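Local coordinates for protein chitin elicitor receptor kinase 1 (Arabidopsis thaliana, PDB 4EBY) that senses chitin at the plant cell surface through its LysM ectodomain and is activated as an immune receptor by chitin-induced dimerization, at residues Phe65-Gln70 / Val127-Gly132; Tyr146-Glu151 / Gly182-Pro187; Phe140-Thr145 / Ala194-Lys199. All blocks are in the same frame, centred on the assembly; numbering follows the deposited sequence.

Overall arrangement
Three contacts touch one mixed sheet. Interaction 1 closes first, before interactions 2 and 3 open; interaction 2 is nested inside the loop that interaction 3 closes. The centres of interactions 1 and 3 are about 12 Å apart, joined by a probable hydrogen bond of 2.7 Å between Asn-128 O and Thr-145 OG1. Interactions 2 and 3 both use strand 143-147, and Val-186 O lies 2.7 Å from Val-144 N. Tyr-185 bridges interactions 1 and 2, its OH 3.4 Å from Asn-128 CB. Sugars meet Asn-128 and Gln-70 in interaction 1 and Arg-149 NH1 in interaction 2 (2.9 Å to NAG O7); interaction 3, at the surface, lays the C-terminal tail ahead of strand 143-147.

Interaction 1 of 3, residues Phe65-Gln70 / Val127-Gly132. With NAG (2-acetamido-2-deoxy-beta-D-glucopyranose), chain D; NAG (2-acetamido-2-deoxy-beta-D-glucopyranose), chain E.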
# COMPACT_ATOMS: atom_id res chain seq x y z
N PHE A 65 -6.93 1.15 -3.46
CA PHE A 65 -7.70 0.16 -2.70
C PHE A 65 -8.67 0.85 -1.73
O PHE A 65 -8.52 2.04 -1.44
CB PHE A 65 -6.77 -0.83 -1.98
CG PHE A 65 -5.95 -0.23 -0.85
CD1 PHE A 65 -6.35 -0.44 0.47
CD2 PHE A 65 -4.79 0.48 -1.09
CE1 PHE A 65 -5.59 0.07 1.54
CE2 PHE A 65 -4.02 1.01 -0.02
CZ PHE A 65 -4.42 0.79 1.29
N PRO A 66 -9.70 0.13 -1.25
CA PRO A 66 -10.66 0.78 -0.35
C PRO A 66 -10.05 1.02 1.02
O PRO A 66 -9.24 0.21 1.48
CB PRO A 66 -11.79 -0.26 -0.20
CG PRO A 66 -11.58 -1.24 -1.35
CD PRO A 66 -10.10 -1.25 -1.60
N CYS A 67 -10.42 2.10 1.68
CA CYS A 67 -9.84 2.43 2.98
C CYS A 67 -10.99 2.48 3.98
O CYS A 67 -11.81 3.40 3.95
CB CYS A 67 -9.07 3.75 2.89
SG CYS A 67 -8.21 4.27 4.44
N GLU A 68 -11.08 1.48 4.85
CA GLU A 68 -12.28 1.25 5.65
C GLU A 68 -11.97 1.28 7.14
O GLU A 68 -10.85 0.99 7.54
CB GLU A 68 -12.88 -0.13 5.30
CG GLU A 68 -13.48 -0.16 3.90
CD GLU A 68 -13.15 -1.42 3.13
OE1 GLU A 68 -12.17 -2.11 3.48
OE2 GLU A 68 -13.88 -1.70 2.15
N CYS A 69 -12.97 1.64 7.95
CA CYS A 69 -12.78 1.61 9.40
C CYS A 69 -12.74 0.17 9.87
O CYS A 69 -13.57 -0.65 9.47
CB CYS A 69 -13.89 2.39 10.10
SG CYS A 69 -13.47 2.75 11.84
N GLN A 70 -11.75 -0.16 10.70
CA GLN A 70 -11.55 -1.52 11.18
C GLN A 70 -11.86 -1.60 12.66
O GLN A 70 -11.77 -0.60 13.36
CB GLN A 70 -10.10 -1.94 10.98
CG GLN A 70 -9.64 -1.92 9.52
CD GLN A 70 -10.31 -2.98 8.67
OE1 GLN A 70 -10.62 -4.08 9.15
NE2 GLN A 70 -10.54 -2.67 7.40
N VAL A 127 -3.77 -4.32 5.28
CA VAL A 127 -2.89 -3.23 4.91
C VAL A 127 -3.56 -1.95 5.42
O VAL A 127 -4.74 -1.69 5.12
CB VAL A 127 -2.74 -3.16 3.38
CG1 VAL A 127 -1.97 -1.92 2.97
CG2 VAL A 127 -2.03 -4.44 2.83
N ASN A 128 -2.82 -1.15 6.18
CA ASN A 128 -3.41 0.05 6.77
C ASN A 128 -3.41 1.22 5.80
O ASN A 128 -2.73 1.18 4.76
CB ASN A 128 -2.66 0.40 8.04
CG ASN A 128 -2.95 -0.56 9.16
OD1 ASN A 128 -3.97 -1.25 9.15
ND2 ASN A 128 -2.05 -0.58 10.16
N CYS A 129 -4.19 2.24 6.12
CA CYS A 129 -4.25 3.42 5.25
C CYS A 129 -4.58 4.63 6.08
O CYS A 129 -4.83 4.51 7.28
CB CYS A 129 -5.33 3.22 4.17
SG CYS A 129 -6.98 2.69 4.77
N SER A 130 -4.58 5.79 5.43
CA SER A 130 -4.94 7.05 6.07
C SER A 130 -5.88 7.82 5.16
O SER A 130 -5.74 7.75 3.94
CB SER A 130 -3.70 7.90 6.30
OG SER A 130 -4.07 9.15 6.91
N CYS A 131 -6.79 8.59 5.77
CA CYS A 131 -7.64 9.54 5.06
C CYS A 131 -7.22 10.98 5.32
O CYS A 131 -7.89 11.91 4.86
CB CYS A 131 -9.12 9.35 5.44
SG CYS A 131 -9.73 7.69 4.99
N GLY A 132 -6.11 11.15 6.03
CA GLY A 132 -5.62 12.49 6.35
C GLY A 132 -5.89 12.91 7.78
O GLY A 132 -6.30 12.12 8.63
C1 NAG D . -2.42 -1.30 11.37
C2 NAG D . -1.20 -2.15 11.75
C3 NAG D . -1.39 -2.85 13.09
C4 NAG D . -1.94 -1.91 14.15
C5 NAG D . -3.09 -1.07 13.60
C6 NAG D . -3.58 -0.05 14.62
C7 NAG D . -0.10 -3.21 9.85
C8 NAG D . -0.07 -4.45 8.96
N2 NAG D . -1.02 -3.21 10.78
O3 NAG D . -0.18 -3.42 13.54
O4 NAG D . -2.40 -2.71 15.23
O5 NAG D . -2.68 -0.40 12.43
O6 NAG D . -2.55 0.83 15.01
O7 NAG D . 0.67 -2.26 9.68
C1 NAG E . -11.07 -7.50 8.49
C2 NAG E . -12.50 -7.12 8.88
C3 NAG E . -12.65 -7.31 10.39
C4 NAG E . -12.31 -8.75 10.74
C5 NAG E . -10.96 -9.15 10.19
C6 NAG E . -10.70 -10.64 10.45
C7 NAG E . -13.93 -5.39 7.90
C8 NAG E . -14.05 -3.93 7.50
N2 NAG E . -12.82 -5.74 8.55
O3 NAG E . -13.98 -7.00 10.78
O4 NAG E . -12.24 -8.91 12.14
O5 NAG E . -10.88 -8.87 8.81
O6 NAG E . -11.62 -11.46 9.74
O7 NAG E . -14.83 -6.18 7.62
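Cys-67 and Cys-129 are joined by a disulfide, SG to SG 2.0 Å, whose torsion about the S-S bond is 100°, close to the relaxed value of about 90°. The two halves reach it differently: Cys-67 SG is anti to its backbone N, whereas Cys-129 SG (chi1 50°) is tucked between its own N and carbonyl carbon. A third sulfur lies close by without bonding to the pair, Cys-131 SG being 3.8 Å from Cys-67 SG.

Next to the bridge, the ring of Phe-65 carries the apolar side of the contact with its far end. Its CZ meets Cys-129 CB at 3.9 Å and Val-127 CG1 at 4.0 Å, both obliquely, while Asn-128 O lies in the ring plane at the edge, 3.9 Å from CZ. The Cys-129 sulfur also sits obliquely to the ring, a sulfur-aromatic contact.

The next shell holds these groups in place. Each segment carries a Cys-X-Cys motif, as known from plant LysM receptors; its other cysteine pairs outside, Cys-69 with Cys-1 and Cys-131 with Cys-5. Ser-130 OG accepts from Gly-132 N at 3.0 Å, an ST turn that spans Cys-131. Phe-79 and the small Ala-8 and Ala-10 pack around Phe-65.

Sugars border the site. Asn-128 carries an N-linked NAG on ND2, within an Asn-Cys-Ser sequon, and a second NAG donates from N2 to Gln-70 OE1 at 2.8 Å, a nearly straight bond (162°).

Since the two segments exchange no hydrogen bonds of their own, covalent sulfur chemistry and apolar contact hold them together. The bridge is buried, and oxidation fixes strand 60-70 against the chain leaving strand 122-128, consistent with an extracellular domain that folds in an oxidising compartment.

Interaction 2 of 3, residues Tyr146-Glu151 / Gly182-Pro187. With NAG (2-acetamido-2-deoxy-beta-D-glucopyranose), chain C.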
# COMPACT_ATOMS: atom_id res chain seq x y z
N TYR A 146 3.06 3.79 2.29
CA TYR A 146 4.37 3.76 1.66
C TYR A 146 5.37 3.04 2.55
O TYR A 146 5.81 3.57 3.56
CB TYR A 146 4.82 5.22 1.40
CG TYR A 146 6.11 5.39 0.64
CD1 TYR A 146 6.10 5.71 -0.71
CD2 TYR A 146 7.35 5.26 1.28
CE1 TYR A 146 7.28 5.90 -1.42
CE2 TYR A 146 8.54 5.43 0.57
CZ TYR A 146 8.49 5.75 -0.78
OH TYR A 146 9.64 5.94 -1.51
N PRO A 147 5.71 1.78 2.22
CA PRO A 147 6.72 1.10 3.03
C PRO A 147 8.12 1.67 2.74
O PRO A 147 8.55 1.75 1.58
CB PRO A 147 6.61 -0.37 2.55
CG PRO A 147 5.23 -0.46 1.91
CD PRO A 147 5.06 0.88 1.24
N LEU A 148 8.80 2.07 3.81
CA LEU A 148 10.13 2.68 3.71
C LEU A 148 11.19 1.67 3.31
O LEU A 148 11.18 0.53 3.78
CB LEU A 148 10.53 3.31 5.04
CG LEU A 148 9.75 4.55 5.48
CD1 LEU A 148 10.17 4.98 6.89
CD2 LEU A 148 9.94 5.71 4.48
N ARG A 149 12.11 2.12 2.46
CA ARG A 149 13.28 1.32 2.08
C ARG A 149 14.55 2.07 2.44
O ARG A 149 14.52 3.28 2.67
CB ARG A 149 13.25 1.01 0.60
CG ARG A 149 12.17 -0.02 0.26
CD ARG A 149 12.17 -0.39 -1.22
NE ARG A 149 13.52 -0.71 -1.64
CZ ARG A 149 14.09 -1.89 -1.49
NH1 ARG A 149 13.41 -2.91 -0.98
NH2 ARG A 149 15.35 -2.06 -1.87
N PRO A 150 15.68 1.35 2.50
CA PRO A 150 16.93 1.98 2.96
C PRO A 150 17.34 3.20 2.14
O PRO A 150 18.01 4.09 2.67
CB PRO A 150 17.95 0.84 2.81
CG PRO A 150 17.15 -0.39 3.02
CD PRO A 150 15.84 -0.10 2.32
N GLU A 151 16.94 3.26 0.87
CA GLU A 151 17.31 4.37 0.02
C GLU A 151 16.44 5.62 0.23
O GLU A 151 16.79 6.70 -0.23
CB GLU A 151 17.33 3.96 -1.46
CG GLU A 151 15.98 3.60 -2.06
CD GLU A 151 15.62 2.14 -1.91
OE1 GLU A 151 16.27 1.41 -1.12
OE2 GLU A 151 14.66 1.71 -2.58
N GLY A 182 9.12 -0.33 8.08
CA GLY A 182 7.79 0.14 8.43
C GLY A 182 7.19 1.03 7.36
O GLY A 182 7.69 1.09 6.23
N ILE A 183 6.10 1.70 7.71
CA ILE A 183 5.28 2.42 6.75
C ILE A 183 5.16 3.89 7.15
O ILE A 183 5.18 4.25 8.35
CB ILE A 183 3.88 1.78 6.70
CG1 ILE A 183 3.92 0.54 5.78
CG2 ILE A 183 2.84 2.76 6.21
CD1 ILE A 183 2.75 -0.37 5.98
N VAL A 184 5.05 4.75 6.14
CA VAL A 184 4.65 6.14 6.36
C VAL A 184 3.50 6.44 5.41
O VAL A 184 3.34 5.75 4.40
CB VAL A 184 5.79 7.16 6.13
CG1 VAL A 184 6.86 7.03 7.22
CG2 VAL A 184 6.37 7.05 4.71
N TYR A 185 2.71 7.46 5.73
CA TYR A 185 1.59 7.87 4.89
C TYR A 185 1.96 9.16 4.17
O TYR A 185 2.35 10.15 4.80
CB TYR A 185 0.34 8.08 5.73
CG TYR A 185 -0.09 6.83 6.48
CD1 TYR A 185 -0.59 5.74 5.79
CD2 TYR A 185 0.01 6.76 7.86
CE1 TYR A 185 -0.97 4.60 6.46
CE2 TYR A 185 -0.38 5.64 8.53
CZ TYR A 185 -0.87 4.56 7.83
OH TYR A 185 -1.26 3.43 8.51
N VAL A 186 1.87 9.14 2.84
CA VAL A 186 2.31 10.25 2.00
C VAL A 186 1.13 10.69 1.13
O VAL A 186 0.53 9.86 0.47
CB VAL A 186 3.43 9.75 1.05
CG1 VAL A 186 3.88 10.86 0.08
CG2 VAL A 186 4.61 9.18 1.88
N PRO A 187 0.78 11.99 1.12
CA PRO A 187 -0.33 12.41 0.25
C PRO A 187 -0.11 11.98 -1.18
O PRO A 187 1.01 12.06 -1.69
CB PRO A 187 -0.27 13.95 0.33
CG PRO A 187 0.30 14.22 1.68
CD PRO A 187 1.32 13.12 1.91
C1 NAG C . 10.62 -5.83 2.73
C2 NAG C . 11.37 -5.66 1.40
C3 NAG C . 12.60 -6.58 1.35
C4 NAG C . 13.44 -6.49 2.62
C5 NAG C . 12.56 -6.53 3.87
C6 NAG C . 13.35 -6.31 5.15
C7 NAG C . 10.30 -5.22 -0.77
C8 NAG C . 9.47 -5.76 -1.91
N2 NAG C . 10.49 -6.00 0.30
O3 NAG C . 13.41 -6.29 0.22
O4 NAG C . 14.33 -7.59 2.66
O5 NAG C . 11.54 -5.55 3.78
O6 NAG C . 13.95 -5.03 5.10
O7 NAG C . 10.77 -4.09 -0.84
O HOH W 1 9.14 -1.02 4.84
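Tyr-146 and Val-184 lie side by side across an antiparallel hydrogen-bonded pair, their side chains pointing the same way off one face of the sheet. Tyr-146 CD2 touches Val-184 CG2 at 4.0 Å. Tyr-146 CG is anti to the backbone N (chi1 -175°); the ring end leads away from strand 183-187, and its OH bonds to Asp-152, while Tyr-146 CB stays against Val-186 CG2. Leu-148 comes to the same valine at about a right angle and meets it branch to branch, CD2 to Val-184 CG2 at 3.8 Å and CD1 to Val-184 CG1 at 3.9 Å. Ile-157 of helix 154-161 packs against Tyr-146, Leu-148 and Val-186.

On the other face, Pro-147 pairs with Ile-183, and Ile-183 CG1 rests on Pro-147 CA. Reciprocal backbone bonds tie Tyr-146 to Val-184, and Leu-148 N gives a further one to Gly-182 O at 2.8 Å. A water donates to both Gly-182 O and Leu-148 O where the strands part. This strand pairing joins the first and last strands of a LysM beta-alpha-alpha-beta unit.

Beyond it, Arg-149 holds two partners at the guanidinium edge: NE meets Glu-151 OE2 at 2.8 Å as a salt bridge, and NH1 gives a bent bond (131°) to O7 of a NAG at 2.9 Å. Tyr-13 adds a cation-pi contact. The carboxylate probably offsets the arginine's charge and steadies its plane, leaving NH1 within reach of the acetamido oxygen.

Interaction 3 of 3, residues Phe140-Thr145 / Ala194-Lys199; sequences FGLFVT and AFPPFK
Phe-140 and Phe-195 form a T-shaped aromatic pair, the edge of the first directed at a face of the second. Their planes stand at 88° and their centroids are 5.0 Å apart. Contact is made by Phe-140 CE1, which lies over the Phe-195 ring, displaced toward its rim, and comes within 3.6 Å of CG. Although the CB of Phe-140 is directed away from the tail, the rest of the side chain turns back, so that the two phenylalanines run side by side.

A second apolar contact flanks the first. Leu-142 sets CB against Pro-196 CG at 3.8 Å, and CD2 reaches the same carbon.

Polar contacts centre on Pro-196 O. Gly-141 N donates to it at 2.8 Å, a bent bond (140° at the hydrogen) whose donor stands above the carbonyl plane by 36°. A water accepts from Leu-142 N at 3.2 Å and is itself hydrogen-bonded to Pro-196 O. Weaker CA-H...O contacts flank this bond: Phe-140 CA approaches Pro-196 O, and Gly-141 CA lies 3.4 Å from Pro-197 O.

Glycine suits that close approach, since a CB at Gly-141 would collide with Pro-197 O. Here the backbones are in direct contact, Gly-141 CA 3.8 Å from Phe-198 CA. Phe-198 adds its own piece: its CB lies 3.5 Å from Phe-140 O, and its ring edge is turned to the same oxygen.

The irregular tail thus lies across the chain just ahead of strand 143-147. Phe-140 also packs on Pro-187 of strand 183-187 and on Ile-167 and Tyr-171 of helix 165-171, while Leu-142 reaches Leu-9 of strand 8-13. From the tail, Phe-195 touches Arg-189 and Val-163, the latter between helices 154-161 and 165-171, and Phe-198 touches Glu-134.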
# COMPACT_ATOMS: atom_id res chain seq x y z
N PHE A 140 -5.12 17.72 1.77
CA PHE A 140 -4.84 16.33 1.37
C PHE A 140 -5.82 15.34 1.95
O PHE A 140 -6.00 15.28 3.17
CB PHE A 140 -3.42 15.92 1.76
CG PHE A 140 -2.35 16.89 1.30
CD1 PHE A 140 -1.99 16.94 -0.03
CD2 PHE A 140 -1.72 17.72 2.21
CE1 PHE A 140 -1.03 17.83 -0.47
CE2 PHE A 140 -0.75 18.61 1.78
CZ PHE A 140 -0.40 18.66 0.43
N GLY A 141 -6.43 14.53 1.07
CA GLY A 141 -7.41 13.56 1.50
C GLY A 141 -7.20 12.20 0.86
O GLY A 141 -8.02 11.30 1.05
N LEU A 142 -6.12 12.04 0.10
CA LEU A 142 -5.78 10.76 -0.53
C LEU A 142 -4.35 10.46 -0.16
O LEU A 142 -3.46 11.31 -0.35
CB LEU A 142 -5.92 10.86 -2.06
CG LEU A 142 -5.41 9.64 -2.82
CD1 LEU A 142 -6.24 8.40 -2.48
CD2 LEU A 142 -5.49 9.88 -4.32
N PHE A 143 -4.11 9.27 0.38
CA PHE A 143 -2.82 8.92 0.96
C PHE A 143 -2.27 7.62 0.46
O PHE A 143 -3.01 6.65 0.27
CB PHE A 143 -2.89 8.89 2.49
CG PHE A 143 -2.97 10.26 3.07
CD1 PHE A 143 -1.83 10.88 3.56
CD2 PHE A 143 -4.16 10.97 3.04
CE1 PHE A 143 -1.89 12.20 4.03
CE2 PHE A 143 -4.23 12.26 3.49
CZ PHE A 143 -3.10 12.88 4.01
N VAL A 144 -0.95 7.62 0.27
CA VAL A 144 -0.21 6.43 -0.13
C VAL A 144 0.32 5.77 1.13
O VAL A 144 0.97 6.41 1.96
CB VAL A 144 1.01 6.78 -1.01
CG1 VAL A 144 1.72 5.51 -1.46
CG2 VAL A 144 0.60 7.62 -2.24
N THR A 145 0.01 4.49 1.29
CA THR A 145 0.64 3.67 2.30
C THR A 145 1.99 3.24 1.72
O THR A 145 2.07 2.45 0.76
CB THR A 145 -0.24 2.45 2.58
OG1 THR A 145 -1.48 2.91 3.13
CG2 THR A 145 0.43 1.52 3.56
N ALA A 194 -3.64 15.98 -9.60
CA ALA A 194 -4.08 16.90 -8.55
C ALA A 194 -4.18 16.16 -7.21
O ALA A 194 -4.50 14.98 -7.18
CB ALA A 194 -5.42 17.49 -8.90
N PHE A 195 -3.92 16.87 -6.12
CA PHE A 195 -4.13 16.29 -4.79
C PHE A 195 -5.60 16.46 -4.41
O PHE A 195 -6.09 17.59 -4.29
CB PHE A 195 -3.29 17.02 -3.73
CG PHE A 195 -1.80 16.76 -3.83
CD1 PHE A 195 -1.26 15.56 -3.39
CD2 PHE A 195 -0.94 17.72 -4.33
CE1 PHE A 195 0.10 15.31 -3.47
CE2 PHE A 195 0.42 17.48 -4.40
CZ PHE A 195 0.94 16.28 -3.97
N PRO A 196 -6.32 15.35 -4.20
CA PRO A 196 -7.66 15.47 -3.62
C PRO A 196 -7.55 16.08 -2.23
O PRO A 196 -6.65 15.71 -1.48
CB PRO A 196 -8.14 14.02 -3.53
CG PRO A 196 -7.36 13.29 -4.58
CD PRO A 196 -5.99 13.95 -4.54
N PRO A 197 -8.44 17.03 -1.90
CA PRO A 197 -8.37 17.68 -0.59
C PRO A 197 -8.98 16.82 0.52
O PRO A 197 -9.60 15.79 0.22
CB PRO A 197 -9.20 18.96 -0.80
CG PRO A 197 -10.21 18.56 -1.83
CD PRO A 197 -9.48 17.62 -2.76
N PHE A 198 -8.78 17.22 1.77
CA PHE A 198 -9.37 16.51 2.89
C PHE A 198 -10.89 16.64 2.84
O PHE A 198 -11.41 17.69 2.48
CB PHE A 198 -8.85 17.11 4.21
CG PHE A 198 -9.34 16.39 5.43
CD1 PHE A 198 -8.82 15.15 5.77
CD2 PHE A 198 -10.33 16.93 6.23
CE1 PHE A 198 -9.27 14.47 6.89
CE2 PHE A 198 -10.78 16.26 7.35
CZ PHE A 198 -10.25 15.03 7.68
N LYS A 199 -11.59 15.58 3.22
CA LYS A 199 -13.05 15.66 3.35
C LYS A 199 -13.51 15.11 4.70
O LYS A 199 -13.23 13.96 5.03
CB LYS A 199 -13.76 14.92 2.22
CG LYS A 199 -13.60 15.57 0.86
CD LYS A 199 -14.73 15.19 -0.08
CE LYS A 199 -14.43 15.65 -1.50
NZ LYS A 199 -14.05 17.08 -1.54
O HOH W 2 -4.22 14.14 -1.31